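Local coordinates for protein CyaB (Pseudomonas aeruginosa, PDB 3R5G) that probably converts ATP to cyclic AMP, as the class III adenylyl cyclase catalytic domain of a longer membrane protein, at residues A[87-92]-A[108-113]; A[8-13]-A[119-124]. All blocks are in the same frame, centred on the assembly; numbering follows the deposited sequence.

Contact 1. Residues A[87-92]-A[108-113]; sequences AMRKHM and LEIRMG
Helix 87-92, part of the long helix 74-100, runs almost antiparallel to strand 109-113, at 171° between their directions and with the short axes 8.6 Å apart. No hydrogen bond joins the two backbones directly; I110 and M112 rise from the strand toward the helix and the sides of M88, R89 and M92 receive them. I110 sits centrally. Its CG2 lies 3.7 Å from M92 CG and also rests near the backbone at R89 CA, while the extended CG1 branch carries CD1 to M88 CB at 4.1 Å. M92 crosses I110 obliquely, and bends at chi2 (-72°) and chi3 (-89°) carry SD and CE across to the strand backbone, so that CE stands 3.8 Å from I110 N and 3.9 Å from L108 O. M112, bent at chi3, brings CE to R89 CB at 3.7 Å. The guanidinium of R89 leaves the interface for D192, V190 and G152. Beside the apolar contacts, E109 folds back at chi2, and OE2 takes the N-H of I110 through its anti lone pair, with OE2 3.0 Å from the nitrogen. One water donates to both R89 O and E109 OE2, bridging helix and strand, and R96 forms a salt bridge to the same oxygen. OE2 is thus gripped by an amide, a water and a guanidinium, which should hold the carboxylate's rotation and probably keeps it ionised. Methionine, isoleucine and arginine alkyl groups therefore pack helix 74-100 on the cyclase sheet, with water-linked E109 as the polar link between them.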
loop_
_atom_site.group_PDB
_atom_site.type_symbol
_atom_site.label_atom_id
_atom_site.label_comp_id
_atom_site.label_asym_id
_atom_site.label_seq_id
_atom_site.Cartn_x
_atom_site.Cartn_y
_atom_site.Cartn_z
ATOM N N ALA A 87 8.810 10.111 18.269
ATOM C CA ALA A 87 7.730 10.202 19.177
ATOM C C ALA A 87 6.739 9.079 19.098
ATOM O O ALA A 87 6.173 8.628 20.128
ATOM C CB ALA A 87 7.028 11.585 18.938
ATOM N N MET A 88 6.405 8.581 17.897
ATOM C CA MET A 88 5.522 7.463 17.723
ATOM C C MET A 88 6.133 6.218 18.323
ATOM O O MET A 88 5.394 5.435 18.927
ATOM C CB MET A 88 5.229 7.252 16.233
ATOM C CG MET A 88 4.381 8.386 15.621
ATOM S SD MET A 88 4.249 8.130 13.845
ATOM C CE MET A 88 2.832 9.191 13.496
ATOM N N ARG A 89 7.430 6.017 18.112
ATOM C CA ARG A 89 8.074 4.803 18.674
ATOM C C ARG A 89 8.012 4.874 20.203
ATOM O O ARG A 89 7.782 3.783 20.849
ATOM C CB ARG A 89 9.499 4.768 18.134
ATOM C CG ARG A 89 10.281 3.587 18.682
ATOM C CD ARG A 89 11.553 3.281 17.912
ATOM N NE ARG A 89 12.463 4.414 18.069
ATOM C CZ ARG A 89 13.633 4.526 17.379
ATOM N NH1 ARG A 89 13.955 3.510 16.528
ATOM N NH2 ARG A 89 14.448 5.545 17.533
ATOM N N LYS A 90 8.189 6.077 20.800
ATOM C CA LYS A 90 8.058 6.172 22.265
ATOM C C LYS A 90 6.637 5.905 22.671
ATOM O O LYS A 90 6.398 5.228 23.683
ATOM C CB LYS A 90 8.482 7.533 22.784
ATOM C CG LYS A 90 9.919 7.873 22.698
ATOM C CD LYS A 90 10.190 9.270 23.132
ATOM C CE LYS A 90 11.681 9.586 22.955
ATOM N NZ LYS A 90 12.016 10.991 23.160
ATOM N N HIS A 91 5.659 6.380 21.927
ATOM C CA HIS A 91 4.280 6.205 22.368
ATOM C C HIS A 91 3.846 4.764 22.221
ATOM O O HIS A 91 2.982 4.246 22.940
ATOM C CB HIS A 91 3.375 7.125 21.561
ATOM C CG HIS A 91 2.034 7.268 22.173
ATOM N ND1 HIS A 91 1.847 7.873 23.394
ATOM C CD2 HIS A 91 0.812 6.963 21.680
ATOM C CE1 HIS A 91 0.547 7.873 23.662
ATOM N NE2 HIS A 91 -0.103 7.344 22.630
ATOM N N MET A 92 4.472 4.029 21.328
ATOM C CA MET A 92 4.171 2.621 21.230
ATOM C C MET A 92 4.458 1.870 22.480
ATOM O O MET A 92 3.764 0.884 22.715
ATOM C CB MET A 92 4.934 2.000 20.045
ATOM C CG MET A 92 4.188 2.069 18.790
ATOM S SD MET A 92 2.790 0.898 18.777
ATOM C CE MET A 92 3.302 -0.683 18.161
ATOM N N LEU A 108 4.181 -6.600 19.484
ATOM C CA LEU A 108 3.725 -5.685 18.414
ATOM C C LEU A 108 4.705 -4.536 18.439
ATOM O O LEU A 108 4.923 -3.932 19.499
ATOM C CB LEU A 108 2.349 -5.125 18.758
ATOM C CG LEU A 108 1.174 -6.121 18.698
ATOM C CD1 LEU A 108 -0.134 -5.558 19.300
ATOM C CD2 LEU A 108 0.963 -6.607 17.242
ATOM N N GLU A 109 5.316 -4.231 17.297
ATOM C CA GLU A 109 6.323 -3.156 17.298
ATOM C C GLU A 109 6.258 -2.388 16.013
ATOM O O GLU A 109 6.092 -2.977 14.975
ATOM C CB GLU A 109 7.728 -3.676 17.425
ATOM C CG GLU A 109 8.711 -2.454 17.599
ATOM C CD GLU A 109 8.510 -1.645 18.827
ATOM O OE1 GLU A 109 9.171 -2.062 19.823
ATOM O OE2 GLU A 109 7.713 -0.637 18.830
ATOM N N ILE A 110 6.435 -1.086 16.131
ATOM C CA ILE A 110 6.362 -0.233 14.956
ATOM C C ILE A 110 7.671 -0.284 14.223
ATOM O O ILE A 110 8.740 -0.414 14.826
ATOM C CB ILE A 110 5.973 1.244 15.389
ATOM C CG1 ILE A 110 5.668 2.083 14.139
ATOM C CG2 ILE A 110 7.067 1.844 16.420
ATOM C CD1 ILE A 110 5.184 3.444 14.655
ATOM N N ARG A 111 7.574 -0.220 12.905
ATOM C CA ARG A 111 8.743 0.072 12.078
ATOM C C ARG A 111 8.426 1.162 11.097
ATOM O O ARG A 111 7.264 1.336 10.697
ATOM C CB ARG A 111 9.235 -1.178 11.383
ATOM C CG ARG A 111 8.312 -1.630 10.351
ATOM C CD ARG A 111 8.849 -2.915 9.754
ATOM N NE ARG A 111 7.864 -3.328 8.748
ATOM C CZ ARG A 111 8.153 -4.098 7.711
ATOM N NH1 ARG A 111 7.204 -4.357 6.811
ATOM N NH2 ARG A 111 9.382 -4.577 7.565
ATOM N N MET A 112 9.476 1.871 10.691
ATOM C CA MET A 112 9.316 3.092 9.904
ATOM C C MET A 112 10.366 3.274 8.854
ATOM O O MET A 112 11.538 2.918 9.122
ATOM C CB MET A 112 9.398 4.324 10.863
ATOM C CG MET A 112 8.344 4.178 11.955
ATOM S SD MET A 112 8.513 5.562 13.149
ATOM C CE MET A 112 8.661 4.606 14.527
ATOM N N GLY A 113 9.986 3.905 7.740
ATOM C CA GLY A 113 10.901 4.250 6.678
ATOM C C GLY A 113 10.683 5.713 6.309
ATOM O O GLY A 113 9.483 6.075 6.229
HETATM O O HOH W 1 8.346 1.168 20.727
#

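Contact 2. Residues A[8-13]-A[119-124]; sequences KKLTVF and CTVGNF
The F124 ring lays one face against the backbone of G122, whose C is 3.9 Å above the ring plane and displaced toward the rim; T133 and T5 also pack on F124. Strands 8-13 and 119-124 meet at their first residues and cross at 97°. K8 and C119 form an antiparallel hydrogen-bonded pair: K8 N gives to C119 O at 2.9 Å, nearly along the C=O axis, and C119 N gives to K8 O at 2.8 Å from above the carbonyl plane. Beyond it, side chains fill the angle between the strands. L10 reaches in with CD1, 3.7 Å from C119 CB and 4.1 Å from V121 CG2. C119 SG, anti to its carbonyl carbon (chi1 -62°), faces V12 CG2 at 3.9 Å. The alkyl chain of K8 crosses V121 obliquely, CD to CG2, before its amine pairs with D68. I134 of strand 129-135 packs on V12 and V121, while helix 74-100 covers the opposite face of strand 8-13 at T11 and F13. Antiparallel strands 118-124 and 129-135 form an arm reaching the second subunit, consistent with dimeric class III cyclases: that subunit's L32 and T33 pack on T120 and F124, and its N37 ND2 is hydrogen-bonded to N123 O.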
loop_
_atom_site.group_PDB
_atom_site.type_symbol
_atom_site.label_atom_id
_atom_site.label_comp_id
_atom_site.label_asym_id
_atom_site.label_seq_id
_atom_site.Cartn_x
_atom_site.Cartn_y
_atom_site.Cartn_z
ATOM N N LYS A 8 7.318 18.793 -5.781
ATOM C CA LYS A 8 7.782 19.526 -4.596
ATOM C C LYS A 8 8.720 18.612 -3.781
ATOM O O LYS A 8 8.501 17.393 -3.825
ATOM C CB LYS A 8 6.595 19.899 -3.728
ATOM C CG LYS A 8 5.743 20.996 -4.375
ATOM C CD LYS A 8 4.422 21.091 -3.578
ATOM C CE LYS A 8 4.629 21.884 -2.315
ATOM N NZ LYS A 8 3.474 22.870 -2.255
ATOM N N LYS A 9 9.662 19.219 -3.059
ATOM C CA LYS A 9 10.605 18.409 -2.171
ATOM C C LYS A 9 9.779 18.121 -0.910
ATOM O O LYS A 9 9.332 19.044 -0.223
ATOM C CB LYS A 9 11.804 19.233 -1.835
ATOM C CG LYS A 9 12.794 18.303 -0.992
ATOM C CD LYS A 9 14.102 18.990 -0.887
ATOM C CE LYS A 9 15.005 18.719 -2.053
ATOM N NZ LYS A 9 16.356 19.285 -1.660
ATOM N N LEU A 10 9.566 16.847 -0.613
ATOM C CA LEU A 10 8.842 16.395 0.551
ATOM C C LEU A 10 9.715 15.434 1.349
ATOM O O LEU A 10 10.579 14.803 0.794
ATOM C CB LEU A 10 7.593 15.666 0.156
ATOM C CG LEU A 10 6.631 16.335 -0.826
ATOM C CD1 LEU A 10 5.447 15.416 -1.048
ATOM C CD2 LEU A 10 6.140 17.592 -0.236
ATOM N N THR A 11 9.418 15.337 2.654
ATOM C CA THR A 11 9.862 14.152 3.447
ATOM C C THR A 11 8.630 13.293 3.593
ATOM O O THR A 11 7.550 13.732 4.056
ATOM C CB THR A 11 10.539 14.582 4.741
ATOM O OG1 THR A 11 11.746 15.275 4.452
ATOM C CG2 THR A 11 10.950 13.286 5.579
ATOM N N VAL A 12 8.797 12.029 3.269
ATOM C CA VAL A 12 7.718 11.043 3.227
ATOM C C VAL A 12 7.954 9.916 4.221
ATOM O O VAL A 12 9.102 9.433 4.314
ATOM C CB VAL A 12 7.552 10.378 1.797
ATOM C CG1 VAL A 12 6.472 9.347 1.779
ATOM C CG2 VAL A 12 7.399 11.495 0.726
ATOM N N PHE A 13 6.951 9.584 5.036
ATOM C CA PHE A 13 7.062 8.658 6.160
ATOM C C PHE A 13 6.051 7.545 5.935
ATOM O O PHE A 13 4.863 7.802 5.604
ATOM C CB PHE A 13 6.650 9.484 7.422
ATOM C CG PHE A 13 6.399 8.640 8.598
ATOM C CD1 PHE A 13 7.430 8.502 9.568
ATOM C CD2 PHE A 13 5.169 7.957 8.796
ATOM C CE1 PHE A 13 7.194 7.744 10.718
ATOM C CE2 PHE A 13 4.951 7.145 9.995
ATOM C CZ PHE A 13 5.965 7.038 10.950
ATOM N N CYS A 119 8.710 14.964 -5.181
ATOM C CA CYS A 119 7.534 14.131 -5.381
ATOM C C CYS A 119 6.468 14.892 -6.145
ATOM O O CYS A 119 6.514 16.079 -6.141
ATOM C CB CYS A 119 6.894 13.754 -4.019
ATOM S SG CYS A 119 7.984 12.766 -2.948
ATOM N N THR A 120 5.548 14.195 -6.781
ATOM C CA THR A 120 4.398 14.863 -7.460
ATOM C C THR A 120 3.213 14.793 -6.533
ATOM O O THR A 120 2.786 13.699 -6.044
ATOM C CB THR A 120 4.077 14.155 -8.776
ATOM O OG1 THR A 120 5.248 14.118 -9.593
ATOM C CG2 THR A 120 2.851 14.781 -9.450
ATOM N N VAL A 121 2.588 15.956 -6.284
ATOM C CA VAL A 121 1.439 16.014 -5.352
ATOM C C VAL A 121 0.204 16.576 -6.039
ATOM O O VAL A 121 0.324 17.528 -6.790
ATOM C CB VAL A 121 1.584 17.015 -4.157
ATOM C CG1 VAL A 121 0.649 16.579 -2.922
ATOM C CG2 VAL A 121 3.028 17.216 -3.849
ATOM N N GLY A 122 -0.923 15.992 -5.802
ATOM C CA GLY A 122 -2.094 16.418 -6.613
ATOM C C GLY A 122 -3.305 15.670 -6.224
ATOM O O GLY A 122 -3.313 14.866 -5.295
ATOM N N ASN A 123 -4.411 15.904 -6.971
ATOM C CA ASN A 123 -5.595 15.156 -6.738
ATOM C C ASN A 123 -5.670 14.035 -7.761
ATOM O O ASN A 123 -5.682 14.290 -8.977
ATOM C CB ASN A 123 -6.863 16.056 -6.872
ATOM C CG ASN A 123 -6.865 17.124 -5.855
ATOM O OD1 ASN A 123 -6.975 16.844 -4.648
ATOM N ND2 ASN A 123 -6.729 18.368 -6.307
ATOM N N PHE A 124 -5.688 12.804 -7.234
ATOM C CA PHE A 124 -5.636 11.610 -8.105
ATOM C C PHE A 124 -6.773 10.702 -7.795
ATOM O O PHE A 124 -7.225 10.602 -6.680
ATOM C CB PHE A 124 -4.328 10.865 -7.863
ATOM C CG PHE A 124 -3.127 11.679 -8.145
ATOM C CD1 PHE A 124 -2.223 11.948 -7.138
ATOM C CD2 PHE A 124 -2.906 12.215 -9.415
ATOM C CE1 PHE A 124 -1.096 12.697 -7.387
ATOM C CE2 PHE A 124 -1.752 12.952 -9.681
ATOM C CZ PHE A 124 -0.840 13.215 -8.649
#

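Contacts 1 and 2 lie about 23 Å apart between centres, on opposite sides of the chain's centre, yet one sheet carries both, since strands 6-18 and 109-116 are neighbours in it. F13, the last residue of segment 8-13, joins them directly: its CE1 is 3.5 Å from M112 SD and its CZ 3.5 Å from M88 SD, so two sulfurs of contact 1 meet the outer end of one ring. Strand 109-116 leads straight into strand 118-124, linking contact 1's helix-backed core to contact 2's dimer-facing arm. Class III cyclases generally form their active sites between two catalytic domains, a pattern consistent with this two-chain assembly.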